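Local structure of insecticidal crystal protein Cry7Cal (Bacillus thuringiensis, 5ZI1) at residues His543-Thr548 and Ser560-Gly565. The protein is an insecticidal toxin active against locusts that probably binds receptors, as other delta endotoxins do, this chain comprising the helical N-terminal domain and two beta-rich domains. Numbering follows the deposited sequence.
Sequences HDEYFT and SYLTMG
In the C-terminal beta-sandwich domain of the toxin, Glu545 of an edge strand and Leu562 of a strand in the other sheet each point at the opposite strand; Met564 reaches Glu545 through its CG, and the ring of Phe547 turns away. The strands 545-547 and 560-564 run nearly antiparallel, at 167°, but their axes come no closer than 7.7 Å and no hydrogen bond joins them; side chains bridge the gap. Glu545 CB meets Met564 CG at 3.7 Å, a carbon contact close to the backbone of both strands. Beyond it, Glu545 CG, anti to the backbone N (chi1 -164°), reaches the oxygen end of the Thr563 carbonyl and lies 3.3 Å from Thr563 O. The carboxylate is no closer, with OE2 3.9 Å from Thr563 O, so the aliphatic part of the chain makes this approach. Leu562 CD2 comes to 4.2 Å from Glu545 CB, whereas the contact of Leu562 CD1 with Phe547 is doubtful in this model. Each strand pairs through its backbone with a different neighbour, 545-547 with 534-538 and 560-564 with 521-530. Leu562 also touches Tyr528 and Met536, one from each of these neighbours, while Phe547 packs against Tyr528 and against Ile590 of strand 589-599.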
ATOM      1  N   HIS A 543      13.802 -26.102 -16.611  1.00 56.51           N
ATOM      2  CA  HIS A 543      14.721 -25.295 -17.415  1.00 56.91           C
ATOM      3  C   HIS A 543      14.872 -23.881 -16.862  1.00 57.01           C
ATOM      4  O   HIS A 543      13.894 -23.243 -16.464  1.00 56.14           O
ATOM      5  CB  HIS A 543      14.267 -25.240 -18.873  1.00 52.63           C
ATOM      6  CG  HIS A 543      14.312 -26.570 -19.554  1.00 64.58           C
ATOM      7  ND1 HIS A 543      13.937 -26.751 -20.867  1.00 66.59           N
ATOM      8  CD2 HIS A 543      14.678 -27.791 -19.095  1.00 64.02           C
ATOM      9  CE1 HIS A 543      14.076 -28.025 -21.190  1.00 65.14           C
ATOM     10  NE2 HIS A 543      14.519 -28.679 -20.130  1.00 68.66           N
ATOM     11  N   ASP A 544      16.113 -23.409 -16.830  1.00 53.35           N
ATOM     12  CA  ASP A 544      16.405 -22.027 -16.492  1.00 52.39           C
ATOM     13  C   ASP A 544      16.088 -21.133 -17.683  1.00 52.35           C
ATOM     14  O   ASP A 544      16.113 -21.572 -18.831  1.00 53.70           O
ATOM     15  CB  ASP A 544      17.872 -21.875 -16.085  1.00 52.51           C
ATOM     16  CG  ASP A 544      18.297 -22.867 -14.990  1.00 56.47           C
ATOM     17  OD1 ASP A 544      17.419 -23.522 -14.375  1.00 54.72           O
ATOM     18  OD2 ASP A 544      19.524 -22.984 -14.745  1.00 54.47           O
ATOM     19  N   GLU A 545      15.792 -19.864 -17.412  1.00 53.95           N
ATOM     20  CA  GLU A 545      15.317 -18.970 -18.463  1.00 53.29           C
ATOM     21  C   GLU A 545      16.249 -17.774 -18.610  1.00 50.52           C
ATOM     22  O   GLU A 545      16.475 -17.030 -17.649  1.00 50.42           O
ATOM     23  CB  GLU A 545      13.882 -18.519 -18.187  1.00 54.64           C
ATOM     24  CG  GLU A 545      13.173 -17.913 -19.418  1.00 60.34           C
ATOM     25  CD  GLU A 545      12.894 -18.931 -20.537  1.00 66.75           C
ATOM     26  OE1 GLU A 545      12.651 -18.484 -21.681  1.00 67.70           O
ATOM     27  OE2 GLU A 545      12.918 -20.169 -20.286  1.00 67.63           O
ATOM     28  N   TYR A 546      16.785 -17.594 -19.815  1.00 48.81           N
ATOM     29  CA  TYR A 546      17.587 -16.417 -20.128  1.00 46.30           C
ATOM     30  C   TYR A 546      16.714 -15.165 -20.169  1.00 47.67           C
ATOM     31  O   TYR A 546      15.617 -15.184 -20.734  1.00 49.00           O
ATOM     32  CB  TYR A 546      18.279 -16.636 -21.474  1.00 52.54           C
ATOM     33  CG  TYR A 546      19.061 -15.479 -22.060  1.00 47.49           C
ATOM     34  CD1 TYR A 546      20.374 -15.241 -21.679  1.00 47.64           C
ATOM     35  CD2 TYR A 546      18.510 -14.668 -23.052  1.00 51.07           C
ATOM     36  CE1 TYR A 546      21.112 -14.195 -22.235  1.00 51.90           C
ATOM     37  CE2 TYR A 546      19.246 -13.625 -23.628  1.00 49.64           C
ATOM     38  CZ  TYR A 546      20.549 -13.395 -23.211  1.00 51.86           C
ATOM     39  OH  TYR A 546      21.300 -12.370 -23.759  1.00 54.29           O
ATOM     40  N   PHE A 547      17.195 -14.069 -19.561  1.00 46.18           N
ATOM     41  CA  PHE A 547      16.524 -12.771 -19.636  1.00 48.52           C
ATOM     42  C   PHE A 547      17.452 -11.688 -20.170  1.00 43.01           C
ATOM     43  O   PHE A 547      18.668 -11.729 -19.960  1.00 45.94           O
ATOM     44  CB  PHE A 547      15.995 -12.295 -18.271  1.00 43.73           C
ATOM     45  CG  PHE A 547      17.069 -12.099 -17.242  1.00 45.92           C
ATOM     46  CD1 PHE A 547      17.708 -10.879 -17.099  1.00 45.25           C
ATOM     47  CD2 PHE A 547      17.461 -13.148 -16.434  1.00 46.57           C
ATOM     48  CE1 PHE A 547      18.727 -10.721 -16.168  1.00 45.56           C
ATOM     49  CE2 PHE A 547      18.466 -12.995 -15.497  1.00 46.61           C
ATOM     50  CZ  PHE A 547      19.096 -11.783 -15.358  1.00 45.97           C
ATOM     51  N   THR A 548      16.856 -10.675 -20.791  1.00 43.95           N
ATOM     52  CA  THR A 548      17.594  -9.536 -21.325  1.00 49.45           C
ATOM     53  C   THR A 548      17.387  -8.293 -20.465  1.00 52.75           C
ATOM     54  O   THR A 548      16.516  -8.235 -19.591  1.00 50.61           O
ATOM     55  CB  THR A 548      17.173  -9.228 -22.759  1.00 52.74           C
ATOM     56  OG1 THR A 548      15.765  -8.949 -22.769  1.00 52.10           O
ATOM     57  CG2 THR A 548      17.495 -10.413 -23.702  1.00 45.49           C
ATOM     58  N   SER A 560       9.817  -5.598 -17.193  1.00 46.64           N
ATOM     59  CA  SER A 560       9.069  -6.484 -18.074  1.00 54.41           C
ATOM     60  C   SER A 560       8.801  -7.804 -17.361  1.00 55.03           C
ATOM     61  O   SER A 560       8.901  -7.884 -16.131  1.00 55.48           O
ATOM     62  CB  SER A 560       9.809  -6.696 -19.400  1.00 53.45           C
ATOM     63  OG  SER A 560      11.160  -7.013 -19.150  1.00 58.06           O
ATOM     64  N   TYR A 561       8.449  -8.834 -18.117  1.00 53.22           N
ATOM     65  CA  TYR A 561       8.094 -10.131 -17.575  1.00 48.72           C
ATOM     66  C   TYR A 561       8.978 -11.215 -18.168  1.00 54.19           C
ATOM     67  O   TYR A 561       9.432 -11.141 -19.323  1.00 54.13           O
ATOM     68  CB  TYR A 561       6.628 -10.455 -17.836  1.00 48.34           C
ATOM     69  CG  TYR A 561       5.694  -9.503 -17.114  1.00 54.58           C
ATOM     70  CD1 TYR A 561       5.277  -8.323 -17.715  1.00 49.17           C
ATOM     71  CD2 TYR A 561       5.263  -9.773 -15.816  1.00 50.20           C
ATOM     72  CE1 TYR A 561       4.442  -7.462 -17.072  1.00 51.89           C
ATOM     73  CE2 TYR A 561       4.424  -8.903 -15.142  1.00 50.69           C
ATOM     74  CZ  TYR A 561       4.013  -7.752 -15.782  1.00 56.00           C
ATOM     75  OH  TYR A 561       3.176  -6.867 -15.158  1.00 51.69           O
ATOM     76  N   LEU A 562       9.180 -12.243 -17.358  1.00 47.97           N
ATOM     77  CA  LEU A 562      10.051 -13.358 -17.678  1.00 50.27           C
ATOM     78  C   LEU A 562       9.344 -14.619 -17.215  1.00 55.78           C
ATOM     79  O   LEU A 562       9.101 -14.788 -16.017  1.00 52.21           O
ATOM     80  CB  LEU A 562      11.394 -13.191 -16.968  1.00 48.25           C
ATOM     81  CG  LEU A 562      12.390 -14.347 -16.999  1.00 57.69           C
ATOM     82  CD1 LEU A 562      13.676 -13.772 -16.655  1.00 56.14           C
ATOM     83  CD2 LEU A 562      12.105 -15.440 -15.938  1.00 59.57           C
ATOM     84  N   THR A 563       9.064 -15.521 -18.139  1.00 50.86           N
ATOM     85  CA  THR A 563       8.263 -16.693 -17.837  1.00 55.65           C
ATOM     86  C   THR A 563       9.132 -17.941 -17.769  1.00 55.57           C
ATOM     87  O   THR A 563       9.927 -18.204 -18.678  1.00 56.22           O
ATOM     88  CB  THR A 563       7.158 -16.845 -18.877  1.00 54.57           C
ATOM     89  OG1 THR A 563       6.402 -15.635 -18.912  1.00 55.22           O
ATOM     90  CG2 THR A 563       6.245 -18.015 -18.539  1.00 55.62           C
ATOM     91  N   MET A 564       8.983 -18.699 -16.681  1.00 49.51           N
ATOM     92  CA  MET A 564       9.648 -19.981 -16.525  1.00 49.58           C
ATOM     93  C   MET A 564       8.596 -21.075 -16.523  1.00 53.49           C
ATOM     94  O   MET A 564       7.584 -20.965 -15.824  1.00 61.62           O
ATOM     95  CB  MET A 564      10.480 -20.014 -15.249  1.00 49.46           C
ATOM     96  CG  MET A 564      11.692 -19.129 -15.304  1.00 48.30           C
ATOM     97  SD  MET A 564      12.409 -18.843 -13.686  1.00 59.20           S
ATOM     98  CE  MET A 564      11.081 -17.870 -12.998  1.00 49.78           C
ATOM     99  N   GLY A 565       8.838 -22.124 -17.294  1.00 57.29           N
ATOM    100  CA  GLY A 565       7.851 -23.155 -17.505  1.00 55.25           C
ATOM    101  C   GLY A 565       7.170 -23.104 -18.850  1.00 58.75           C
ATOM    102  O   GLY A 565       6.120 -23.728 -19.012  1.00 60.58           O
TER